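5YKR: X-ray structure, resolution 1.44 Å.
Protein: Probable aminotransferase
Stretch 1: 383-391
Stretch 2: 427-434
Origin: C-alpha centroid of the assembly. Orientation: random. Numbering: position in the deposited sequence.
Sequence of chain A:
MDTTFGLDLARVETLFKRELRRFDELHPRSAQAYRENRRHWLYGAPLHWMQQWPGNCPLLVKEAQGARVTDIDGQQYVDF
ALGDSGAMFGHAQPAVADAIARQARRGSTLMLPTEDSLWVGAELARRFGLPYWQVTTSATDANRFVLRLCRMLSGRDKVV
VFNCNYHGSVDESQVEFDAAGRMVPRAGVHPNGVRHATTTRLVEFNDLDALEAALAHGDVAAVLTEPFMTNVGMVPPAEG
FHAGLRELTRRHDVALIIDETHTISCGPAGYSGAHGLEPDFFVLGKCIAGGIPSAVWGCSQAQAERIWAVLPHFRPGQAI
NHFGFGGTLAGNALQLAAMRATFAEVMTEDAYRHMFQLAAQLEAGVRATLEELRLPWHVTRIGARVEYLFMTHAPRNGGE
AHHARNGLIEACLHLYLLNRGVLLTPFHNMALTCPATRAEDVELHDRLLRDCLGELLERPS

Stretch 1 (383-391) GARVEYLFM
Stretch 2, residues 427-434: FHNMALTC

The two stretches bury 627 Å² between them, both sides summed; their strands, 385-389 and 430-432, run antiparallel (170° between their directions, axes 4.6 Å apart at closest approach). Arg385 faces Leu432 (CA to CA 4.6 Å) and Glu387 faces Met430 (4.1 Å, CA to CA) as non-hydrogen-bonded pairs; between them Val386 and Ala431 form the hydrogen-bonded pair, Val386 N giving to Ala431 O (2.9 Å) and Ala431 N to Val386 O (2.8 Å). Both backbones are extended, -127/132 at Val386 and -134/139 at Ala431, and the N-H...O angles are 160° and 155°.

Backbone hydrogen bonds continue at both ends of the bridged pairs. Thr433 N donates to Ala384 O (3.1 Å, 167°), and Tyr388 N to Asn429 O (3.2 Å). Asn429, at -107/49, departs from the extended conformation, and its own N is satisfied by a side-chain carboxylate: Glu387, with chi1 and chi2 both t, brings OE2 to 3.1 Å from Asn429 N.

Three waters extend the polar network. One donates to Val386 O (3.0 Å) and Asn429 O (2.9 Å), giving each carbonyl a second donor. Another donates to Glu387 OE2 and Tyr388 O, both at 2.8 Å, and accepts from Asn429 ND2 at 3.0 Å. A third donates to Asn429 OD1 at a short 2.4 Å and lies 3.2 Å from Tyr388 OH. Asn429 (chi1 m) is buried, with the largest area covered by the other stretch, 114 Å²; its amide can both donate and accept, so ND2 and OD1 each meet a water, while its CB packs over the Tyr388 ring (chi1 p), 4.0 Å from the centroid.

Arg385, Glu387, Met430 and Leu432 share one sheet face. The extended Arg385 chain (chi1 to chi3 t) places Met430 CG over one face of its guanidinium, 3.7 Å from Arg385 NH2; NH1 is hydrogen-bonded elsewhere in the structure. Val386 and Ala431 occupy the other face. Small Ala384 points toward the partner stretch, its CB 4.1 Å from Leu432 CD1.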

# COMPACT_ATOMS: atom_id res chain seq x y z
N GLY A 383 24.51 9.29 -8.69
CA GLY A 383 24.27 10.30 -7.68
C GLY A 383 24.69 9.86 -6.29
O GLY A 383 25.87 9.62 -6.05
N ALA A 384 23.73 9.75 -5.39
CA ALA A 384 23.94 9.38 -4.00
C ALA A 384 24.07 7.88 -3.75
O ALA A 384 24.32 7.47 -2.60
CB ALA A 384 22.82 9.92 -3.15
N ARG A 385 23.88 7.04 -4.79
CA ARG A 385 23.76 5.61 -4.61
C ARG A 385 24.92 4.90 -5.32
O ARG A 385 25.17 5.18 -6.49
CB ARG A 385 22.39 5.16 -5.20
CG ARG A 385 21.98 3.74 -4.94
CD ARG A 385 20.69 3.42 -5.68
NE ARG A 385 20.22 2.11 -5.26
CZ ARG A 385 19.42 1.88 -4.19
NH1 ARG A 385 18.93 2.88 -3.47
NH2 ARG A 385 19.19 0.65 -3.82
N VAL A 386 25.63 4.02 -4.59
CA VAL A 386 26.85 3.37 -5.10
C VAL A 386 26.71 1.85 -4.95
O VAL A 386 26.34 1.37 -3.86
CB VAL A 386 28.08 3.82 -4.26
CG1 VAL A 386 29.38 3.15 -4.70
CG2 VAL A 386 28.22 5.35 -4.34
N GLU A 387 27.01 1.09 -6.01
CA GLU A 387 26.89 -0.38 -5.90
C GLU A 387 27.97 -1.06 -6.72
O GLU A 387 28.22 -0.66 -7.85
CB GLU A 387 25.50 -0.82 -6.37
CG GLU A 387 25.23 -2.32 -6.28
CD GLU A 387 23.76 -2.68 -6.11
OE1 GLU A 387 22.90 -1.78 -6.33
OE2 GLU A 387 23.47 -3.89 -5.83
N TYR A 388 28.50 -2.14 -6.15
CA TYR A 388 29.43 -2.98 -6.88
C TYR A 388 28.78 -4.34 -7.29
O TYR A 388 27.71 -4.74 -6.77
CB TYR A 388 30.73 -3.18 -6.13
CG TYR A 388 30.59 -3.58 -4.69
CD1 TYR A 388 30.56 -4.95 -4.31
CD2 TYR A 388 30.53 -2.63 -3.68
CE1 TYR A 388 30.41 -5.31 -2.99
CE2 TYR A 388 30.42 -3.00 -2.35
CZ TYR A 388 30.41 -4.33 -2.02
OH TYR A 388 30.28 -4.76 -0.73
N LEU A 389 29.39 -4.97 -8.28
CA LEU A 389 28.92 -6.22 -8.85
C LEU A 389 30.14 -7.08 -9.09
O LEU A 389 31.23 -6.57 -9.43
CB LEU A 389 28.23 -5.97 -10.21
CG LEU A 389 26.72 -5.89 -10.36
CD1 LEU A 389 26.38 -5.52 -11.79
CD2 LEU A 389 26.00 -7.16 -9.86
N PHE A 390 29.96 -8.41 -9.00
CA PHE A 390 31.10 -9.34 -9.09
C PHE A 390 31.37 -9.76 -10.55
O PHE A 390 31.39 -10.94 -10.88
CB PHE A 390 30.87 -10.58 -8.21
CG PHE A 390 30.39 -10.30 -6.81
CD1 PHE A 390 30.85 -9.19 -6.08
CD2 PHE A 390 29.51 -11.16 -6.20
CE1 PHE A 390 30.39 -8.97 -4.79
CE2 PHE A 390 29.06 -10.96 -4.90
CZ PHE A 390 29.50 -9.85 -4.20
N MET A 391 31.60 -8.76 -11.39
CA MET A 391 32.04 -8.99 -12.76
C MET A 391 32.95 -7.82 -13.18
O MET A 391 32.90 -6.71 -12.61
CB MET A 391 30.83 -9.13 -13.70
CG MET A 391 29.89 -7.92 -13.74
SD MET A 391 28.35 -8.15 -14.62
CE MET A 391 28.94 -8.24 -16.32
N PHE A 427 19.73 -6.42 0.67
CA PHE A 427 19.21 -6.86 -0.65
C PHE A 427 20.04 -6.44 -1.82
O PHE A 427 19.72 -6.76 -2.95
CB PHE A 427 17.77 -6.36 -0.86
CG PHE A 427 16.91 -6.50 0.35
CD1 PHE A 427 16.67 -7.72 0.91
CD2 PHE A 427 16.35 -5.39 0.96
CE1 PHE A 427 15.90 -7.84 2.09
CE2 PHE A 427 15.59 -5.49 2.07
CZ PHE A 427 15.39 -6.71 2.68
N HIS A 428 21.10 -5.68 -1.55
CA HIS A 428 21.92 -5.09 -2.63
C HIS A 428 23.37 -5.10 -2.16
O HIS A 428 23.62 -5.28 -0.99
CB HIS A 428 21.46 -3.63 -2.95
CG HIS A 428 20.01 -3.49 -3.34
ND1 HIS A 428 18.97 -3.10 -2.51
CD2 HIS A 428 19.44 -3.80 -4.52
CE1 HIS A 428 17.83 -3.16 -3.20
NE2 HIS A 428 18.09 -3.54 -4.43
N ASN A 429 24.31 -4.75 -3.02
CA ASN A 429 25.69 -4.44 -2.63
C ASN A 429 25.89 -2.94 -2.74
O ASN A 429 26.87 -2.45 -3.36
CB ASN A 429 26.68 -5.21 -3.50
CG ASN A 429 26.54 -6.70 -3.33
OD1 ASN A 429 26.80 -7.21 -2.22
ND2 ASN A 429 26.09 -7.41 -4.41
N MET A 430 24.93 -2.19 -2.17
CA MET A 430 24.87 -0.74 -2.37
C MET A 430 25.09 -0.02 -1.04
O MET A 430 24.91 -0.56 0.02
CB MET A 430 23.51 -0.27 -3.01
CG MET A 430 22.32 -0.18 -2.06
SD MET A 430 22.13 1.47 -1.39
CE MET A 430 20.64 1.27 -0.41
N ALA A 431 25.49 1.25 -1.16
CA ALA A 431 25.51 2.20 -0.04
C ALA A 431 24.89 3.49 -0.56
O ALA A 431 25.10 3.90 -1.72
CB ALA A 431 26.95 2.49 0.38
N LEU A 432 24.08 4.09 0.30
CA LEU A 432 23.36 5.30 -0.00
C LEU A 432 23.78 6.38 1.00
O LEU A 432 23.76 6.13 2.22
CB LEU A 432 21.84 4.96 0.13
CG LEU A 432 20.85 6.04 -0.29
CD1 LEU A 432 20.99 6.53 -1.75
CD2 LEU A 432 19.48 5.48 -0.05
N THR A 433 24.09 7.56 0.50
CA THR A 433 24.42 8.70 1.36
C THR A 433 23.20 9.60 1.54
O THR A 433 22.30 9.62 0.71
CB THR A 433 25.58 9.52 0.77
OG1 THR A 433 25.19 10.03 -0.49
CG2 THR A 433 26.80 8.67 0.61
N CYS A 434 23.17 10.29 2.68
CA CYS A 434 22.12 11.24 3.00
C CYS A 434 22.75 12.53 3.52
O CYS A 434 23.97 12.58 3.71
CB CYS A 434 21.14 10.65 4.03
SG CYS A 434 21.77 10.39 5.66
O HOH W 1 28.44 -0.20 -2.41
O HOH W 2 25.18 -5.86 -6.83
O HOH W 3 28.31 -7.27 -0.33